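Local coordinates for CLIP-associating protein 2 (Mus musculus, PDB 3WOZ) that probably binds tubulin through its HEAT-repeat TOG domain and contributes to the control of microtubule dynamics, at residues T4-S16 and R37-I50. Sequence-based numbering, arbitrary orientation.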
loop_
_atom_site.group_PDB
_atom_site.type_symbol
_atom_site.label_atom_id
_atom_site.label_comp_id
_atom_site.label_asym_id
_atom_site.label_seq_id
_atom_site.Cartn_x
_atom_site.Cartn_y
_atom_site.Cartn_z
ATOM N N THR A 4 -32.164 4.111 0.373
ATOM C CA THR A 4 -31.346 4.628 1.510
ATOM C C THR A 4 -30.659 3.490 2.283
ATOM O O THR A 4 -29.523 3.648 2.748
ATOM C CB THR A 4 -32.195 5.517 2.469
ATOM O OG1 THR A 4 -32.874 6.530 1.714
ATOM C CG2 THR A 4 -31.316 6.194 3.521
ATOM N N GLU A 5 -31.340 2.348 2.403
ATOM C CA GLU A 5 -30.818 1.203 3.165
ATOM C C GLU A 5 -30.696 -0.096 2.353
ATOM O O GLU A 5 -30.310 -1.137 2.894
ATOM C CB GLU A 5 -31.642 0.971 4.444
ATOM C CG GLU A 5 -33.067 0.451 4.224
ATOM C CD GLU A 5 -34.110 1.559 4.130
ATOM O OE1 GLU A 5 -33.918 2.518 3.350
ATOM O OE2 GLU A 5 -35.137 1.459 4.837
ATOM N N ASP A 6 -31.024 -0.033 1.065
ATOM C CA ASP A 6 -30.878 -1.183 0.172
ATOM C C ASP A 6 -29.444 -1.269 -0.352
ATOM O O ASP A 6 -28.938 -0.309 -0.942
ATOM C CB ASP A 6 -31.864 -1.082 -0.997
ATOM C CG ASP A 6 -31.842 -2.308 -1.890
ATOM O OD1 ASP A 6 -32.209 -3.404 -1.413
ATOM O OD2 ASP A 6 -31.464 -2.177 -3.073
ATOM N N VAL A 7 -28.805 -2.420 -0.144
ATOM C CA VAL A 7 -27.400 -2.619 -0.527
ATOM C C VAL A 7 -27.169 -2.497 -2.038
ATOM O O VAL A 7 -26.302 -1.731 -2.473
ATOM C CB VAL A 7 -26.829 -3.964 0.001
ATOM C CG1 VAL A 7 -25.425 -4.204 -0.544
ATOM C CG2 VAL A 7 -26.806 -3.970 1.523
ATOM N N ALA A 8 -27.947 -3.242 -2.824
ATOM C CA ALA A 8 -27.830 -3.212 -4.285
ATOM C C ALA A 8 -27.932 -1.788 -4.839
ATOM O O ALA A 8 -27.173 -1.408 -5.729
ATOM C CB ALA A 8 -28.876 -4.119 -4.925
ATOM N N GLU A 9 -28.856 -1.006 -4.285
ATOM C CA GLU A 9 -29.069 0.382 -4.697
ATOM C C GLU A 9 -27.937 1.316 -4.257
ATOM O O GLU A 9 -27.532 2.194 -5.018
ATOM C CB GLU A 9 -30.425 0.895 -4.188
ATOM C CG GLU A 9 -30.744 2.358 -4.526
ATOM C CD GLU A 9 -31.125 2.593 -5.988
ATOM O OE1 GLU A 9 -30.587 1.907 -6.888
ATOM O OE2 GLU A 9 -31.969 3.483 -6.239
ATOM N N VAL A 10 -27.446 1.132 -3.031
ATOM C CA VAL A 10 -26.310 1.907 -2.535
ATOM C C VAL A 10 -25.109 1.712 -3.460
ATOM O O VAL A 10 -24.472 2.683 -3.871
ATOM C CB VAL A 10 -25.951 1.554 -1.065
ATOM C CG1 VAL A 10 -24.543 2.021 -0.712
ATOM C CG2 VAL A 10 -26.955 2.171 -0.107
ATOM N N LEU A 11 -24.836 0.455 -3.809
ATOM C CA LEU A 11 -23.732 0.114 -4.701
ATOM C C LEU A 11 -23.961 0.658 -6.110
ATOM O O LEU A 11 -23.010 1.078 -6.773
ATOM C CB LEU A 11 -23.487 -1.401 -4.720
ATOM C CG LEU A 11 -23.060 -2.056 -3.396
ATOM C CD1 LEU A 11 -22.856 -3.555 -3.568
ATOM C CD2 LEU A 11 -21.800 -1.414 -2.821
ATOM N N ASN A 12 -25.223 0.665 -6.547
ATOM C CA ASN A 12 -25.612 1.280 -7.820
ATOM C C ASN A 12 -25.268 2.768 -7.870
ATOM O O ASN A 12 -24.742 3.254 -8.869
ATOM C CB ASN A 12 -27.113 1.094 -8.093
ATOM C CG ASN A 12 -27.462 -0.305 -8.590
ATOM O OD1 ASN A 12 -26.601 -1.060 -9.047
ATOM N ND2 ASN A 12 -28.741 -0.649 -8.505
ATOM N N ARG A 13 -25.566 3.477 -6.784
ATOM C CA ARG A 13 -25.282 4.908 -6.683
ATOM C C ARG A 13 -23.775 5.194 -6.662
ATOM O O ARG A 13 -23.325 6.186 -7.234
ATOM C CB ARG A 13 -25.971 5.513 -5.456
ATOM C CG ARG A 13 -27.491 5.558 -5.547
ATOM C CD ARG A 13 -28.119 5.966 -4.223
ATOM N NE ARG A 13 -29.569 6.121 -4.346
ATOM C CZ ARG A 13 -30.371 6.606 -3.398
ATOM N NH1 ARG A 13 -29.881 6.991 -2.224
ATOM N NH2 ARG A 13 -31.678 6.706 -3.628
ATOM N N CYS A 14 -23.007 4.316 -6.019
ATOM C CA CYS A 14 -21.546 4.411 -6.011
ATOM C C CYS A 14 -20.938 4.185 -7.395
ATOM O O CYS A 14 -19.891 4.754 -7.715
ATOM C CB CYS A 14 -20.942 3.407 -5.029
ATOM S SG CYS A 14 -21.319 3.727 -3.305
ATOM N N ALA A 15 -21.595 3.350 -8.200
ATOM C CA ALA A 15 -21.127 3.019 -9.543
ATOM C C ALA A 15 -21.618 4.005 -10.610
ATOM O O ALA A 15 -21.251 3.888 -11.782
ATOM C CB ALA A 15 -21.534 1.592 -9.910
ATOM N N SER A 16 -22.435 4.972 -10.201
ATOM C CA SER A 16 -23.006 5.959 -11.118
ATOM C C SER A 16 -21.952 6.833 -11.786
ATOM O O SER A 16 -20.951 7.195 -11.171
ATOM C CB SER A 16 -24.011 6.851 -10.386
ATOM O OG SER A 16 -24.510 7.865 -11.242
ATOM N N ARG A 37 -24.537 -3.247 8.756
ATOM C CA ARG A 37 -25.379 -3.940 7.794
ATOM C C ARG A 37 -24.435 -4.772 6.935
ATOM O O ARG A 37 -23.649 -4.233 6.153
ATOM C CB ARG A 37 -26.164 -2.927 6.956
ATOM C CG ARG A 37 -26.977 -3.504 5.800
ATOM C CD ARG A 37 -28.449 -3.716 6.154
ATOM N NE ARG A 37 -29.308 -3.515 4.981
ATOM C CZ ARG A 37 -29.473 -4.399 3.996
ATOM N NH1 ARG A 37 -30.271 -4.111 2.974
ATOM N NH2 ARG A 37 -28.840 -5.569 4.018
ATOM N N THR A 38 -24.490 -6.086 7.105
ATOM C CA THR A 38 -23.495 -6.963 6.494
ATOM C C THR A 38 -23.758 -7.230 5.017
ATOM O O THR A 38 -24.908 -7.269 4.565
ATOM C CB THR A 38 -23.365 -8.301 7.246
ATOM O OG1 THR A 38 -24.668 -8.782 7.594
ATOM C CG2 THR A 38 -22.529 -8.127 8.510
ATOM N N LEU A 39 -22.669 -7.414 4.277
ATOM C CA LEU A 39 -22.735 -7.676 2.849
ATOM C C LEU A 39 -22.603 -9.166 2.568
ATOM O O LEU A 39 -21.957 -9.894 3.322
ATOM C CB LEU A 39 -21.629 -6.907 2.117
ATOM C CG LEU A 39 -21.468 -5.406 2.395
ATOM C CD1 LEU A 39 -20.218 -4.882 1.713
ATOM C CD2 LEU A 39 -22.684 -4.616 1.949
ATOM N N SER A 40 -23.230 -9.615 1.485
ATOM C CA SER A 40 -23.000 -10.959 0.973
ATOM C C SER A 40 -21.649 -10.986 0.263
ATOM O O SER A 40 -21.010 -9.942 0.075
ATOM C CB SER A 40 -24.119 -11.381 0.018
ATOM O OG SER A 40 -23.802 -11.058 -1.324
ATOM N N ARG A 41 -21.223 -12.182 -0.130
ATOM C CA ARG A 41 -19.924 -12.382 -0.758
ATOM C C ARG A 41 -19.843 -11.701 -2.123
ATOM O O ARG A 41 -18.835 -11.057 -2.433
ATOM C CB ARG A 41 -19.622 -13.874 -0.882
ATOM C CG ARG A 41 -18.164 -14.209 -1.130
ATOM C CD ARG A 41 -18.011 -15.647 -1.601
ATOM N NE ARG A 41 -18.411 -16.611 -0.574
ATOM C CZ ARG A 41 -17.562 -17.355 0.133
ATOM N NH1 ARG A 41 -18.029 -18.201 1.041
ATOM N NH2 ARG A 41 -16.252 -17.260 -0.066
ATOM N N ILE A 42 -20.897 -11.831 -2.932
ATOM C CA ILE A 42 -20.913 -11.196 -4.255
ATOM C C ILE A 42 -21.111 -9.679 -4.165
ATOM O O ILE A 42 -20.674 -8.943 -5.046
ATOM C CB ILE A 42 -21.940 -11.823 -5.257
ATOM C CG1 ILE A 42 -23.355 -11.293 -5.023
ATOM C CG2 ILE A 42 -21.887 -13.352 -5.245
ATOM C CD1 ILE A 42 -24.071 -10.905 -6.311
ATOM N N GLU A 43 -21.769 -9.223 -3.103
ATOM C CA GLU A 43 -21.920 -7.792 -2.857
ATOM C C GLU A 43 -20.562 -7.171 -2.531
ATOM O O GLU A 43 -20.208 -6.125 -3.084
ATOM C CB GLU A 43 -22.921 -7.531 -1.730
ATOM C CG GLU A 43 -24.381 -7.738 -2.137
ATOM C CD GLU A 43 -25.341 -7.721 -0.956
ATOM O OE1 GLU A 43 -26.517 -7.354 -1.156
ATOM O OE2 GLU A 43 -24.924 -8.073 0.168
ATOM N N LEU A 44 -19.810 -7.835 -1.652
ATOM C CA LEU A 44 -18.462 -7.407 -1.290
ATOM C C LEU A 44 -17.541 -7.399 -2.506
ATOM O O LEU A 44 -16.756 -6.468 -2.686
ATOM C CB LEU A 44 -17.876 -8.299 -0.187
ATOM C CG LEU A 44 -16.432 -8.002 0.236
ATOM C CD1 LEU A 44 -16.368 -6.749 1.095
ATOM C CD2 LEU A 44 -15.810 -9.180 0.967
ATOM N N LYS A 45 -17.643 -8.439 -3.332
ATOM C CA LYS A 45 -16.876 -8.532 -4.571
ATOM C C LYS A 45 -17.187 -7.347 -5.493
ATOM O O LYS A 45 -16.276 -6.720 -6.033
ATOM C CB LYS A 45 -17.154 -9.861 -5.276
ATOM C CG LYS A 45 -16.334 -10.094 -6.539
ATOM C CD LYS A 45 -16.735 -11.400 -7.216
ATOM C CE LYS A 45 -15.967 -11.616 -8.516
ATOM N NZ LYS A 45 -14.510 -11.832 -8.279
ATOM N N ARG A 46 -18.472 -7.041 -5.651
ATOM C CA ARG A 46 -18.914 -5.903 -6.456
ATOM C C ARG A 46 -18.423 -4.567 -5.879
ATOM O O ARG A 46 -18.004 -3.682 -6.630
ATOM C CB ARG A 46 -20.439 -5.911 -6.610
ATOM C CG ARG A 46 -21.027 -4.663 -7.269
ATOM C CD ARG A 46 -22.336 -4.979 -7.973
ATOM N NE ARG A 46 -23.232 -3.823 -8.074
ATOM C CZ ARG A 46 -23.141 -2.865 -8.995
ATOM N NH1 ARG A 46 -22.172 -2.893 -9.905
ATOM N NH2 ARG A 46 -24.017 -1.869 -8.999
ATOM N N LEU A 47 -18.466 -4.434 -4.554
ATOM C CA LEU A 47 -17.990 -3.220 -3.893
ATOM C C LEU A 47 -16.483 -3.020 -4.088
ATOM O O LEU A 47 -16.029 -1.895 -4.312
ATOM C CB LEU A 47 -18.366 -3.214 -2.403
ATOM C CG LEU A 47 -17.882 -2.058 -1.510
ATOM C CD1 LEU A 47 -18.099 -0.690 -2.157
ATOM C CD2 LEU A 47 -18.569 -2.120 -0.164
ATOM N N CYS A 48 -15.720 -4.109 -4.006
ATOM C CA CYS A 48 -14.287 -4.066 -4.273
ATOM C C CYS A 48 -13.987 -3.616 -5.699
ATOM O O CYS A 48 -13.015 -2.902 -5.933
ATOM C CB CYS A 48 -13.642 -5.420 -4.004
ATOM S SG CYS A 48 -13.517 -5.785 -2.260
ATOM N N GLU A 49 -14.836 -4.032 -6.635
ATOM C CA GLU A 49 -14.700 -3.650 -8.041
ATOM C C GLU A 49 -15.029 -2.173 -8.252
ATOM O O GLU A 49 -14.359 -1.487 -9.030
ATOM C CB GLU A 49 -15.564 -4.549 -8.928
ATOM C CG GLU A 49 -15.044 -5.987 -9.004
ATOM C CD GLU A 49 -16.044 -6.970 -9.595
ATOM O OE1 GLU A 49 -17.175 -6.557 -9.944
ATOM O OE2 GLU A 49 -15.694 -8.164 -9.705
ATOM N N ILE A 50 -16.053 -1.696 -7.547
ATOM C CA ILE A 50 -16.413 -0.278 -7.525
ATOM C C ILE A 50 -15.295 0.577 -6.913
ATOM O O ILE A 50 -14.953 1.633 -7.445
ATOM C CB ILE A 50 -17.737 -0.047 -6.756
ATOM C CG1 ILE A 50 -18.922 -0.596 -7.565
ATOM C CG2 ILE A 50 -17.941 1.442 -6.440
ATOM C CD1 ILE A 50 -20.214 -0.760 -6.762
#
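Leu11 fits as a knob into a hole formed by Glu43, Arg46, Leu47 and Ile50, where helix 7-14 packs against the first turns of helix 41-54. Segments 7-14 and 41-50 run nearly parallel, 12° apart, their axes within 10.3 Å at closest approach. The CD2 methyl of Leu11 meets Leu47 CD1 at 3.8 Å, the side chains crossing at about a right angle, while its CB rests on Ile50 CD1. Ile50 divides its branches: CG1 faces Ala15 CB, and CG2, anti to the backbone N, reaches Cys14 CB at 3.9 Å. At the N-terminal end, Val7 CG1 touches Leu39 CD2 and lies 3.4 Å from Glu43 OE1, whereas CG2 sits over one face of the Arg37 guanidinium.

Polar contacts lie toward both ends of the packed side chains. Arg37, its chain bent at chi2 and chi3, donates from NH1 to Glu5 O (3.0 Å), in the carbonyl plane, though with the oxygen tilted from the guanidinium plane and the bond bent (140°); a second from NE is weak. Near the other end, Asn12 OD1 lies 2.7 Å from Arg46 NH2 at the guanidinium edge. Ser40 and Glu43 form a capping box, in which Ser40 N donates almost straight (177°) to Glu43 OE2 and Glu43 N to Ser40 OG. An alanine in place of Glu43 would probably leave Ser40 N without its carboxylate acceptor and open a gap beside Val7.

Helix 19-34 connects the pair in this HEAT-type array, its Leu29 touching both Val10 and Leu47; farther along the chain, helix 60-77 packs Phe73 on Leu47 and His77 on Leu39.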